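Local coordinates for HD domain-containing protein (Aquifex aeolicus, PDB 2HEK) that binds zinc and guanosine diphosphate at widely separated sites and may act as a dGTPase, as other members of the HD-domain superfamily do, at residues A[82-87]-A[153-158]; A[201-206]-A[341-346]; A[220-225]-A[347-352]; A[238-243]-A[258-263]; A[300-305]-A[309-314]. All coordinates share one frame; numbering follows the deposited sequence.

Contact 1 (A[82-87]-A[153-158]); sequences LLHDLG and IITGEF
H84 and D85 form the paired histidine and aspartate that give the HD domain its name, and the imidazole of H84 rests against I154 and T155 at the end of helix 145-155. The two meet it through methyl groups alone: CG2 of I154 lies 4.1 Å from CD2 of H84, and CG2 of T155 stands 3.8 Å from NE2 of H84. Both approach the ring obliquely, while the H84 and I154 side chains run alongside one another in opposite senses. With CG of H84 anti to its backbone N (chi1 -168°), the ring is carried across to the helix end. The histidine borders the zinc site. D85 is a zinc ligand together with H54 and D161; the nearest side-chain atoms of H84 lie about 4 Å from the zinc ion and about 3 Å from D161. T155 divides its two branches between the surroundings, chi1 of 60° giving its hydroxyl to the carbonyl of S151 in the preceding turn and leaving CG2 to meet the histidine. Beyond T155, G156 departs from helical geometry and its carbonyl accepts from R162. The type I turn from L83 to L86, with L86 N bonded to L83 O at 3.1 Å, carries the HD pair itself.

Contact 2 (A[201-206]-A[341-346]); sequences SGLRAL and PLIASL
I343 reaches from the short helix 341-345 into the start of helix 203-221, where L206 and L203 receive it in a small helix-against-helix contact of purely apolar character. The tip of the isoleucine does all the touching. Its CD1 comes 3.8 Å from CD2 of L206 and 4.0 Å from CG of the same leucine, and the two side chains cross at about a right angle. L203, one turn earlier, adds a looser touch, CD1 to CD1 of I343 at 4.5 Å. The isoleucine is extended beyond CB, chi2 being 179°, which takes CD1 as far as the leucine branches. Neither leucine has its CB aimed straight at the short helix; it is the ends of the chains that close the distance. Around this centre the same side chains also pack on other parts of the fold: L203 and L206 on V327 of strand 326-329, and I343 on L210 and Y321. A second subunit lies close by: P341 packs on E290 of that neighbouring chain. Within the short helix, L342 O accepts twice, from S345 N and from S345 OG, the hydroxyl lying 2.6 Å from L342 O in the carbonyl plane, on a lone pair.

Contact 3 (A[220-225]-A[347-352]); sequences VYFHKV and KPIKLY
F222 and L351 bring the two backbones to their nearest, CA to CA 8.4 Å, where the chain leaves helix 203-221 and passes strand 349-356, the middle strand of a three-stranded antiparallel sheet. Alternation along the strand directs CB of I349 and of L351 toward the junction, and that of K350 away from it. F222 meets both hydrophobic residues, each with a different part of its side chain. The ring offers its edge to I349, whose CG2 lies near the ring plane, 3.8 Å from CD1 and 4.1 Å from CE1 of F222. L351 instead touches the stem, its CD1 4.1 Å from F222 CB and oblique to the ring. The rotation of I349 about CA-CB, which sets CG2 anti to the backbone N, sends that methyl to the phenyl edge. Y217 meets the same ring edge-to-face, and V316 and K318 of the adjoining strand also pack on F222. Immediately after it, H223 is the N-cap of helix 224-240: its ND1 accepts from V225 N at 3.1 Å, the amide lying 20° out of the imidazole plane, which is consistent with an unprotonated ND1. V225 itself touches a bound GDP. Between the two segments the chemistry is wholly apolar, which implies that burial of F222 against I349 and L351, rather than polar bonding, joins the helix end to the sheet here.

Contact 4 (A[238-243]-A[258-263]); sequences KKLISQ and AFVISE
The carbonyl oxygen of F259 is gripped twice inside helix 257-266, by S262 OG at 2.9 Å from F259 O and by E263 N at 3.1 Å from the same oxygen, both arriving from one face of the carbonyl plane. This is helix-on-helix packing, in which the last turn of helix 224-240 lays L240 against that stretch of helix. L240 dominates its side of the contact. Its CD1 lies along the glutamate, 3.5 Å from CB of E263, a close approach, and 3.8 Å from both CG and OE1 of E263. The two side chains cross at about a right angle. The other methyl, CD2, reaches V260 CG1 more loosely, at 4.4 Å. With CG anti to the backbone N (chi1 -165°), the leucine branches spread between these two residues. In E263, chi1 of -74° puts CG anti to the carbonyl carbon and over one face of the F259 ring, 3.9 Å above its plane and offset toward the rim; the bend at chi2 then turns the carboxylate. OE1, which L240 CD1 also touches, forms a salt bridge with R267. V260 also packs on F91. Past L240 the helix gives way at I241, and S242 OG donates to K239 O at 2.8 Å, from 24° out of the carbonyl plane.

Contact 5 (A[300-305]-A[309-314]); sequences ERLLEK and EKVRFD
L302 and L303, side by side on helix 292-305, press on V311 and F313 of strand 311-318, an outermost strand of the antiparallel sheet; the short helix and strand segments run nearly antiparallel at 161°. The tight part is a cluster of methyls. CD2 of L302 and CG1 of V311 come tip to tip at 3.9 Å; the L303 and V311 side chains pass at a slant, L303 CD2 to V311 CG2 3.8 Å. The same L303 methyl lies in the plane of the F313 ring, at its edge, 4.0 Å from CZ, whereas L302 reaches this ring more distantly and obliquely. L302 and F313 also meet I354 of strand 349-356. On the exposed side of the helix, R301 NH1 and E304 OE1 form a salt bridge at 3.4 Å. On the strand, R312 NH1 donates to E309 O and V311 O from above each carbonyl plane, and NE pairs with E235. Across the two segments, then, the contact is apolar; K299 adds a cation-pi contact to F313, and the other polar bonds stay within one segment or lead to other parts.

How the contacts relate
Contact 1 alone lies at the zinc site; the others spread away from it, contact 5 being the farthest, 38 Å between centres. Contacts 1 and 2 nevertheless touch, F158 CD2 packing on L206 CD1 at 4.0 Å. Helix 203-221 then leads from contact 2 to contact 3, and their partner segments follow one another too, so that helix 341-345 passes into strand 349-356; both contacts reach the second subunit. Contacts 3 and 5 share a sheet, strands 349-356 and 311-318 being neighbours, with nearest atoms about 3 Å apart. Helix 224-240 starts beside a GDP at V225 in contact 3 and ends at contact 4, whose centre lies 27 Å away.

Contact 1 (A[82-87]-A[153-158])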
# COMPACT_ATOMS: atom_id res chain seq x y z
N LEU A 82 22.86 -3.05 15.21
CA LEU A 82 22.38 -1.97 16.09
C LEU A 82 23.37 -0.81 16.32
O LEU A 82 22.97 0.38 16.32
CB LEU A 82 21.93 -2.59 17.42
CG LEU A 82 21.18 -1.65 18.40
CD1 LEU A 82 19.76 -1.27 17.86
CD2 LEU A 82 21.08 -2.29 19.82
N LEU A 83 24.67 -1.12 16.48
CA LEU A 83 25.64 -0.09 16.87
C LEU A 83 26.40 0.49 15.69
O LEU A 83 27.29 1.31 15.86
CB LEU A 83 26.61 -0.68 17.91
CG LEU A 83 25.91 -1.29 19.14
CD1 LEU A 83 26.93 -1.90 20.07
CD2 LEU A 83 25.07 -0.24 19.89
N HIS A 84 26.02 0.06 14.49
CA HIS A 84 26.73 0.42 13.27
C HIS A 84 26.91 1.91 13.05
O HIS A 84 27.88 2.32 12.46
CB HIS A 84 26.02 -0.16 12.04
CG HIS A 84 26.84 -0.07 10.79
ND1 HIS A 84 26.58 0.86 9.80
CD2 HIS A 84 27.91 -0.78 10.36
CE1 HIS A 84 27.46 0.72 8.82
NE2 HIS A 84 28.27 -0.28 9.13
N ASP A 85 25.95 2.72 13.50
CA ASP A 85 25.98 4.17 13.33
C ASP A 85 26.52 5.00 14.52
O ASP A 85 26.47 6.24 14.48
CB ASP A 85 24.54 4.66 13.04
CG ASP A 85 24.16 4.63 11.57
OD1 ASP A 85 24.83 3.98 10.74
OD2 ASP A 85 23.16 5.28 11.22
N LEU A 86 27.02 4.37 15.58
CA LEU A 86 27.41 5.13 16.78
C LEU A 86 28.43 6.23 16.50
O LEU A 86 28.42 7.28 17.16
CB LEU A 86 27.96 4.21 17.87
CG LEU A 86 27.01 3.29 18.63
CD1 LEU A 86 27.85 2.44 19.60
CD2 LEU A 86 26.02 4.10 19.43
N GLY A 87 29.30 6.00 15.52
CA GLY A 87 30.34 6.94 15.19
C GLY A 87 30.01 7.92 14.05
O GLY A 87 30.91 8.59 13.55
N ILE A 153 26.51 -9.71 6.18
CA ILE A 153 25.10 -9.62 6.54
C ILE A 153 24.68 -8.15 6.78
O ILE A 153 23.58 -7.75 6.42
CB ILE A 153 24.74 -10.54 7.72
CG1 ILE A 153 24.83 -12.02 7.28
CG2 ILE A 153 23.33 -10.17 8.34
CD1 ILE A 153 24.63 -13.05 8.43
N ILE A 154 25.59 -7.36 7.33
CA ILE A 154 25.33 -5.96 7.63
C ILE A 154 25.76 -4.98 6.54
O ILE A 154 24.97 -4.10 6.18
CB ILE A 154 25.97 -5.52 8.96
CG1 ILE A 154 25.39 -6.32 10.13
CG2 ILE A 154 25.71 -4.00 9.22
CD1 ILE A 154 26.34 -6.23 11.32
N THR A 155 26.97 -5.16 5.98
CA THR A 155 27.64 -4.13 5.18
C THR A 155 27.74 -4.52 3.70
O THR A 155 28.23 -3.73 2.88
CB THR A 155 29.10 -3.87 5.71
OG1 THR A 155 29.83 -5.09 5.60
CG2 THR A 155 29.11 -3.42 7.23
N GLY A 156 27.28 -5.72 3.34
CA GLY A 156 27.38 -6.19 1.95
C GLY A 156 26.43 -5.45 1.01
O GLY A 156 25.71 -4.54 1.44
N GLU A 157 26.43 -5.83 -0.27
CA GLU A 157 25.70 -5.05 -1.27
C GLU A 157 24.20 -4.98 -0.96
O GLU A 157 23.61 -3.91 -1.07
CB GLU A 157 25.97 -5.54 -2.70
CG GLU A 157 27.35 -5.20 -3.25
CD GLU A 157 27.65 -3.69 -3.34
OE1 GLU A 157 26.74 -2.86 -3.67
OE2 GLU A 157 28.81 -3.31 -3.08
N PHE A 158 23.61 -6.11 -0.58
CA PHE A 158 22.27 -6.12 0.06
C PHE A 158 22.31 -6.43 1.60
O PHE A 158 21.47 -7.13 2.13
CB PHE A 158 21.32 -7.07 -0.71
CG PHE A 158 21.98 -8.33 -1.18
CD1 PHE A 158 22.28 -9.34 -0.27
CD2 PHE A 158 22.34 -8.48 -2.50
CE1 PHE A 158 22.92 -10.50 -0.70
CE2 PHE A 158 22.98 -9.65 -2.94
CZ PHE A 158 23.27 -10.65 -2.03

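Contact 2 (A[201-206]-A[341-346])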
# COMPACT_ATOMS: atom_id res chain seq x y z
N SER A 201 15.92 -18.46 -7.53
CA SER A 201 14.50 -18.10 -7.36
C SER A 201 14.34 -16.63 -6.90
O SER A 201 13.23 -16.09 -6.87
CB SER A 201 13.83 -19.03 -6.35
OG SER A 201 14.43 -18.91 -5.06
N GLY A 202 15.45 -15.99 -6.54
CA GLY A 202 15.43 -14.60 -6.15
C GLY A 202 16.04 -13.65 -7.16
O GLY A 202 16.33 -12.49 -6.81
N LEU A 203 16.25 -14.11 -8.40
CA LEU A 203 16.86 -13.25 -9.42
C LEU A 203 16.08 -11.96 -9.70
O LEU A 203 16.68 -10.88 -9.82
CB LEU A 203 17.08 -13.98 -10.73
CG LEU A 203 18.13 -13.36 -11.66
CD1 LEU A 203 19.43 -12.95 -10.94
CD2 LEU A 203 18.47 -14.36 -12.79
N ARG A 204 14.76 -12.09 -9.79
CA ARG A 204 13.87 -10.94 -9.96
C ARG A 204 13.91 -9.99 -8.76
O ARG A 204 13.98 -8.78 -8.93
CB ARG A 204 12.43 -11.40 -10.17
CG ARG A 204 12.23 -12.39 -11.32
CD ARG A 204 12.26 -11.72 -12.67
NE ARG A 204 13.58 -11.64 -13.27
CZ ARG A 204 14.13 -12.63 -13.97
NH1 ARG A 204 13.46 -13.77 -14.14
NH2 ARG A 204 15.34 -12.49 -14.51
N ALA A 205 13.84 -10.55 -7.55
CA ALA A 205 13.97 -9.73 -6.34
C ALA A 205 15.30 -8.98 -6.32
O ALA A 205 15.36 -7.85 -5.84
CB ALA A 205 13.80 -10.57 -5.07
N LEU A 206 16.38 -9.60 -6.80
CA LEU A 206 17.69 -8.90 -6.85
C LEU A 206 17.67 -7.76 -7.88
O LEU A 206 18.15 -6.66 -7.60
CB LEU A 206 18.83 -9.89 -7.19
CG LEU A 206 20.23 -9.29 -7.42
CD1 LEU A 206 20.78 -8.58 -6.17
CD2 LEU A 206 21.22 -10.37 -7.95
N PRO A 341 20.79 -10.92 -18.05
CA PRO A 341 21.26 -9.94 -19.05
C PRO A 341 20.98 -8.49 -18.58
O PRO A 341 21.79 -7.59 -18.83
CB PRO A 341 20.43 -10.29 -20.30
CG PRO A 341 20.03 -11.74 -20.11
CD PRO A 341 19.81 -11.87 -18.62
N LEU A 342 19.87 -8.28 -17.86
CA LEU A 342 19.53 -6.90 -17.47
C LEU A 342 20.58 -6.33 -16.49
O LEU A 342 21.14 -5.24 -16.68
CB LEU A 342 18.12 -6.85 -16.87
CG LEU A 342 17.85 -5.52 -16.15
CD1 LEU A 342 17.67 -4.46 -17.17
CD2 LEU A 342 16.67 -5.58 -15.20
N ILE A 343 20.87 -7.08 -15.44
CA ILE A 343 21.91 -6.69 -14.50
C ILE A 343 23.26 -6.47 -15.24
O ILE A 343 23.99 -5.48 -14.96
CB ILE A 343 22.05 -7.73 -13.39
CG1 ILE A 343 20.78 -7.71 -12.50
CG2 ILE A 343 23.28 -7.49 -12.58
CD1 ILE A 343 20.79 -8.73 -11.37
N ALA A 344 23.56 -7.38 -16.18
CA ALA A 344 24.76 -7.30 -17.02
C ALA A 344 24.84 -5.96 -17.74
O ALA A 344 25.94 -5.50 -18.07
CB ALA A 344 24.76 -8.44 -18.07
N SER A 345 23.67 -5.37 -17.99
CA SER A 345 23.56 -4.18 -18.81
C SER A 345 23.38 -2.83 -18.07
O SER A 345 23.43 -1.76 -18.71
CB SER A 345 22.36 -4.35 -19.72
OG SER A 345 21.19 -3.98 -19.00
N LEU A 346 23.12 -2.86 -16.76
CA LEU A 346 22.90 -1.62 -15.99
C LEU A 346 24.12 -0.72 -16.06
O LEU A 346 25.21 -1.10 -15.65
CB LEU A 346 22.59 -1.92 -14.51
CG LEU A 346 21.28 -2.68 -14.22
CD1 LEU A 346 21.23 -3.19 -12.75
CD2 LEU A 346 20.08 -1.76 -14.52

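Contact 3 (A[220-225]-A[347-352])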
# COMPACT_ATOMS: atom_id res chain seq x y z
N VAL A 220 17.17 11.22 -5.15
CA VAL A 220 17.45 11.85 -3.85
C VAL A 220 18.95 12.14 -3.59
O VAL A 220 19.34 13.31 -3.43
CB VAL A 220 16.88 11.01 -2.64
CG1 VAL A 220 17.25 11.70 -1.32
CG2 VAL A 220 15.35 10.82 -2.75
N TYR A 221 19.78 11.10 -3.55
CA TYR A 221 21.17 11.28 -3.08
C TYR A 221 21.96 12.19 -4.05
O TYR A 221 22.85 12.95 -3.63
CB TYR A 221 21.90 9.93 -2.84
CG TYR A 221 21.11 8.89 -2.01
CD1 TYR A 221 21.15 7.53 -2.34
CD2 TYR A 221 20.34 9.28 -0.89
CE1 TYR A 221 20.44 6.57 -1.59
CE2 TYR A 221 19.60 8.32 -0.15
CZ TYR A 221 19.68 6.97 -0.50
OH TYR A 221 18.96 6.01 0.23
N PHE A 222 21.63 12.14 -5.33
CA PHE A 222 22.35 12.97 -6.32
C PHE A 222 21.52 14.14 -6.80
O PHE A 222 21.83 14.74 -7.83
CB PHE A 222 22.82 12.12 -7.51
CG PHE A 222 23.88 11.13 -7.16
CD1 PHE A 222 24.13 10.04 -8.00
CD2 PHE A 222 24.61 11.25 -5.96
CE1 PHE A 222 25.14 9.08 -7.68
CE2 PHE A 222 25.62 10.31 -5.62
CZ PHE A 222 25.88 9.22 -6.50
N HIS A 223 20.45 14.47 -6.06
CA HIS A 223 19.60 15.59 -6.44
C HIS A 223 20.52 16.84 -6.46
O HIS A 223 21.33 17.04 -5.56
CB HIS A 223 18.47 15.77 -5.41
CG HIS A 223 17.45 16.78 -5.78
ND1 HIS A 223 17.70 18.14 -5.70
CD2 HIS A 223 16.17 16.65 -6.23
CE1 HIS A 223 16.62 18.80 -6.07
NE2 HIS A 223 15.67 17.92 -6.37
N LYS A 224 20.39 17.66 -7.49
CA LYS A 224 21.38 18.73 -7.71
C LYS A 224 21.39 19.72 -6.55
O LYS A 224 22.45 20.21 -6.19
CB LYS A 224 21.09 19.44 -9.02
CG LYS A 224 19.79 20.21 -9.04
CD LYS A 224 19.35 20.52 -10.49
CE LYS A 224 18.26 21.58 -10.47
NZ LYS A 224 17.60 21.71 -11.80
N VAL A 225 20.22 19.99 -5.96
CA VAL A 225 20.14 20.91 -4.81
C VAL A 225 20.62 20.24 -3.54
O VAL A 225 21.32 20.88 -2.77
CB VAL A 225 18.71 21.52 -4.63
CG1 VAL A 225 18.67 22.52 -3.46
CG2 VAL A 225 18.26 22.15 -5.92
N LYS A 347 23.94 0.49 -16.56
CA LYS A 347 25.04 1.43 -16.72
C LYS A 347 25.24 2.27 -15.44
O LYS A 347 24.30 2.48 -14.68
CB LYS A 347 24.78 2.31 -17.95
CG LYS A 347 24.81 1.56 -19.30
CD LYS A 347 24.33 2.45 -20.48
CE LYS A 347 24.79 1.89 -21.84
NZ LYS A 347 24.34 2.72 -23.01
N PRO A 348 26.48 2.73 -15.19
CA PRO A 348 26.71 3.61 -14.04
C PRO A 348 26.05 4.97 -14.19
O PRO A 348 25.74 5.43 -15.29
CB PRO A 348 28.23 3.77 -14.02
CG PRO A 348 28.65 3.54 -15.46
CD PRO A 348 27.72 2.46 -15.95
N ILE A 349 25.78 5.60 -13.06
CA ILE A 349 25.26 6.96 -13.07
C ILE A 349 26.46 7.90 -13.20
O ILE A 349 27.41 7.79 -12.42
CB ILE A 349 24.46 7.25 -11.76
CG1 ILE A 349 23.22 6.34 -11.68
CG2 ILE A 349 24.12 8.77 -11.61
CD1 ILE A 349 22.69 6.11 -10.20
N LYS A 350 26.41 8.82 -14.15
CA LYS A 350 27.50 9.81 -14.32
C LYS A 350 26.87 11.17 -14.45
O LYS A 350 26.16 11.42 -15.41
CB LYS A 350 28.29 9.51 -15.60
CG LYS A 350 29.23 8.31 -15.50
CD LYS A 350 29.69 7.84 -16.89
CE LYS A 350 30.85 8.65 -17.44
NZ LYS A 350 32.14 8.30 -16.74
N LEU A 351 27.12 12.06 -13.49
CA LEU A 351 26.51 13.38 -13.55
C LEU A 351 27.56 14.41 -13.22
O LEU A 351 28.34 14.23 -12.26
CB LEU A 351 25.33 13.49 -12.56
CG LEU A 351 24.04 12.70 -12.85
CD1 LEU A 351 23.25 12.46 -11.54
CD2 LEU A 351 23.15 13.41 -13.86
N TYR A 352 27.56 15.51 -13.97
CA TYR A 352 28.53 16.58 -13.72
C TYR A 352 27.75 17.85 -13.57
O TYR A 352 26.91 18.16 -14.38
CB TYR A 352 29.54 16.70 -14.90
CG TYR A 352 30.06 15.34 -15.26
CD1 TYR A 352 29.49 14.62 -16.30
CD2 TYR A 352 31.05 14.74 -14.49
CE1 TYR A 352 29.95 13.35 -16.60
CE2 TYR A 352 31.48 13.47 -14.76
CZ TYR A 352 30.93 12.80 -15.84
OH TYR A 352 31.35 11.53 -16.11

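Contact 4 (A[238-243]-A[258-263])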
# COMPACT_ATOMS: atom_id res chain seq x y z
N LYS A 238 34.11 22.33 8.10
CA LYS A 238 35.57 22.43 8.14
C LYS A 238 36.09 23.64 8.94
O LYS A 238 37.05 23.51 9.69
CB LYS A 238 36.16 22.43 6.73
CG LYS A 238 36.30 21.05 6.13
CD LYS A 238 36.60 21.13 4.65
CE LYS A 238 36.33 19.79 3.96
NZ LYS A 238 36.23 19.91 2.46
N LYS A 239 35.47 24.80 8.75
CA LYS A 239 35.80 25.99 9.53
C LYS A 239 35.50 25.78 11.01
O LYS A 239 36.30 26.14 11.87
CB LYS A 239 35.05 27.21 9.00
CG LYS A 239 35.39 27.59 7.57
CD LYS A 239 34.97 29.01 7.23
CE LYS A 239 33.47 29.15 7.06
NZ LYS A 239 33.05 30.58 7.07
N LEU A 240 34.33 25.21 11.28
CA LEU A 240 33.87 24.96 12.65
C LEU A 240 34.76 23.96 13.36
O LEU A 240 34.91 24.02 14.57
CB LEU A 240 32.43 24.42 12.62
CG LEU A 240 31.68 24.43 13.96
CD1 LEU A 240 31.15 25.82 14.26
CD2 LEU A 240 30.56 23.41 13.94
N ILE A 241 35.34 23.04 12.59
CA ILE A 241 36.25 22.09 13.22
C ILE A 241 37.66 22.34 12.74
O ILE A 241 38.39 21.40 12.43
CB ILE A 241 35.85 20.63 13.01
CG1 ILE A 241 36.36 20.01 11.70
CG2 ILE A 241 34.34 20.48 13.09
CD1 ILE A 241 36.21 18.51 11.64
N SER A 242 38.09 23.64 12.65
CA SER A 242 39.45 24.02 12.20
C SER A 242 40.45 23.21 12.99
O SER A 242 41.17 22.40 12.43
CB SER A 242 39.69 25.53 12.37
OG SER A 242 39.01 26.26 11.36
N GLN A 243 40.47 23.43 14.31
CA GLN A 243 41.28 22.53 15.08
C GLN A 243 40.58 22.11 16.40
O GLN A 243 41.11 22.32 17.47
CB GLN A 243 42.68 23.07 15.31
CG GLN A 243 43.75 22.54 14.32
CD GLN A 243 43.78 21.04 14.09
OE1 GLN A 243 42.78 20.44 13.67
NE2 GLN A 243 44.81 20.23 14.26
N ALA A 258 21.59 20.03 15.71
CA ALA A 258 21.26 21.31 16.37
C ALA A 258 22.49 22.08 16.84
O ALA A 258 22.51 23.30 16.74
CB ALA A 258 20.27 21.12 17.54
N PHE A 259 23.49 21.38 17.36
CA PHE A 259 24.75 22.01 17.76
C PHE A 259 25.41 22.73 16.57
O PHE A 259 25.75 23.91 16.66
CB PHE A 259 25.72 20.98 18.34
CG PHE A 259 27.06 21.56 18.71
CD1 PHE A 259 27.29 22.04 19.99
CD2 PHE A 259 28.09 21.63 17.77
CE1 PHE A 259 28.52 22.59 20.33
CE2 PHE A 259 29.34 22.18 18.12
CZ PHE A 259 29.55 22.66 19.39
N VAL A 260 25.61 22.01 15.47
CA VAL A 260 26.15 22.62 14.25
C VAL A 260 25.31 23.80 13.79
O VAL A 260 25.85 24.87 13.57
CB VAL A 260 26.30 21.59 13.12
CG1 VAL A 260 26.82 22.26 11.85
CG2 VAL A 260 27.22 20.49 13.57
N ILE A 261 24.00 23.62 13.67
CA ILE A 261 23.12 24.69 13.22
C ILE A 261 23.17 25.92 14.15
O ILE A 261 23.18 27.06 13.69
CB ILE A 261 21.66 24.22 13.01
CG1 ILE A 261 21.57 23.22 11.85
CG2 ILE A 261 20.74 25.39 12.72
CD1 ILE A 261 20.34 22.32 11.91
N SER A 262 23.22 25.68 15.46
CA SER A 262 23.26 26.79 16.43
C SER A 262 24.53 27.62 16.24
O SER A 262 24.47 28.84 16.23
CB SER A 262 23.20 26.28 17.87
OG SER A 262 24.48 25.88 18.33
N GLU A 263 25.66 26.93 16.09
CA GLU A 263 26.95 27.57 15.86
C GLU A 263 26.91 28.48 14.63
O GLU A 263 27.70 29.43 14.52
CB GLU A 263 28.02 26.50 15.69
CG GLU A 263 28.45 25.80 16.96
CD GLU A 263 29.24 26.70 17.91
OE1 GLU A 263 30.49 26.59 17.94
OE2 GLU A 263 28.62 27.52 18.62

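Contact 5 (A[300-305]-A[309-314])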
# COMPACT_ATOMS: atom_id res chain seq x y z
N GLU A 300 35.96 25.41 -18.33
CA GLU A 300 37.06 26.22 -18.87
C GLU A 300 36.63 27.64 -19.23
O GLU A 300 37.18 28.60 -18.71
CB GLU A 300 37.73 25.51 -20.04
CG GLU A 300 38.63 24.37 -19.58
CD GLU A 300 39.87 24.18 -20.44
OE1 GLU A 300 40.31 25.15 -21.11
OE2 GLU A 300 40.42 23.06 -20.44
N ARG A 301 35.63 27.76 -20.10
CA ARG A 301 35.09 29.06 -20.50
C ARG A 301 34.65 29.88 -19.29
O ARG A 301 34.82 31.10 -19.26
CB ARG A 301 33.93 28.87 -21.48
CG ARG A 301 33.03 30.10 -21.68
CD ARG A 301 33.66 31.19 -22.59
NE ARG A 301 33.72 30.79 -24.00
CZ ARG A 301 34.53 31.34 -24.91
NH1 ARG A 301 35.36 32.33 -24.56
NH2 ARG A 301 34.52 30.90 -26.16
N LEU A 302 34.08 29.19 -18.29
CA LEU A 302 33.55 29.83 -17.10
C LEU A 302 34.67 30.38 -16.25
O LEU A 302 34.59 31.52 -15.80
CB LEU A 302 32.72 28.84 -16.28
CG LEU A 302 31.85 29.37 -15.14
CD1 LEU A 302 30.79 30.34 -15.65
CD2 LEU A 302 31.20 28.18 -14.46
N LEU A 303 35.70 29.58 -16.01
CA LEU A 303 36.83 30.02 -15.21
C LEU A 303 37.72 31.06 -15.93
O LEU A 303 38.69 31.57 -15.35
CB LEU A 303 37.67 28.84 -14.72
CG LEU A 303 37.10 27.92 -13.62
CD1 LEU A 303 38.19 26.98 -13.13
CD2 LEU A 303 36.52 28.70 -12.46
N GLU A 304 37.40 31.36 -17.19
CA GLU A 304 38.06 32.44 -17.90
C GLU A 304 37.49 33.77 -17.43
O GLU A 304 38.23 34.73 -17.23
CB GLU A 304 37.86 32.31 -19.42
CG GLU A 304 38.81 31.31 -20.11
CD GLU A 304 38.43 31.04 -21.57
OE1 GLU A 304 37.63 31.83 -22.13
OE2 GLU A 304 38.92 30.04 -22.15
N LYS A 305 36.17 33.78 -17.22
CA LYS A 305 35.42 35.01 -16.96
C LYS A 305 35.14 35.32 -15.48
O LYS A 305 35.12 36.50 -15.10
CB LYS A 305 34.10 35.00 -17.73
CG LYS A 305 34.26 35.10 -19.24
CD LYS A 305 32.94 35.45 -19.92
CE LYS A 305 33.13 35.79 -21.40
NZ LYS A 305 32.97 34.61 -22.29
N GLU A 309 36.11 31.35 -6.44
CA GLU A 309 35.24 31.51 -5.27
C GLU A 309 33.74 31.52 -5.57
O GLU A 309 32.93 31.12 -4.73
CB GLU A 309 35.56 32.82 -4.55
CG GLU A 309 36.64 32.74 -3.49
CD GLU A 309 36.66 33.98 -2.56
OE1 GLU A 309 37.19 33.86 -1.42
OE2 GLU A 309 36.16 35.07 -2.96
N LYS A 310 33.38 32.03 -6.75
CA LYS A 310 31.98 32.21 -7.14
C LYS A 310 31.37 30.99 -7.83
O LYS A 310 30.26 31.06 -8.33
CB LYS A 310 31.82 33.43 -8.04
CG LYS A 310 32.22 34.77 -7.41
CD LYS A 310 31.15 35.32 -6.47
CE LYS A 310 31.66 36.58 -5.75
NZ LYS A 310 30.80 36.95 -4.59
N VAL A 311 32.11 29.89 -7.88
CA VAL A 311 31.61 28.72 -8.59
C VAL A 311 31.92 27.46 -7.82
O VAL A 311 32.90 27.41 -7.07
CB VAL A 311 32.20 28.59 -10.03
CG1 VAL A 311 31.74 29.74 -10.93
CG2 VAL A 311 33.71 28.50 -9.97
N ARG A 312 31.09 26.43 -8.02
CA ARG A 312 31.40 25.12 -7.47
C ARG A 312 31.17 24.04 -8.52
O ARG A 312 30.31 24.19 -9.36
CB ARG A 312 30.58 24.85 -6.20
CG ARG A 312 30.90 25.82 -5.05
CD ARG A 312 32.26 25.49 -4.43
NE ARG A 312 32.53 26.28 -3.23
CZ ARG A 312 32.75 27.60 -3.23
NH1 ARG A 312 32.69 28.30 -4.36
NH2 ARG A 312 33.00 28.22 -2.08
N PHE A 313 31.97 22.98 -8.47
CA PHE A 313 31.87 21.88 -9.41
C PHE A 313 31.54 20.61 -8.63
O PHE A 313 31.92 20.47 -7.46
CB PHE A 313 33.16 21.74 -10.24
CG PHE A 313 33.56 23.02 -10.91
CD1 PHE A 313 34.53 23.84 -10.35
CD2 PHE A 313 32.91 23.43 -12.07
CE1 PHE A 313 34.88 25.05 -10.96
CE2 PHE A 313 33.24 24.64 -12.68
CZ PHE A 313 34.22 25.45 -12.13
N ASP A 314 30.82 19.69 -9.25
CA ASP A 314 30.53 18.44 -8.58
C ASP A 314 30.52 17.35 -9.62
O ASP A 314 29.88 17.49 -10.65
CB ASP A 314 29.17 18.52 -7.85
CG ASP A 314 28.96 17.37 -6.88
OD1 ASP A 314 29.94 16.93 -6.25
OD2 ASP A 314 27.82 16.89 -6.74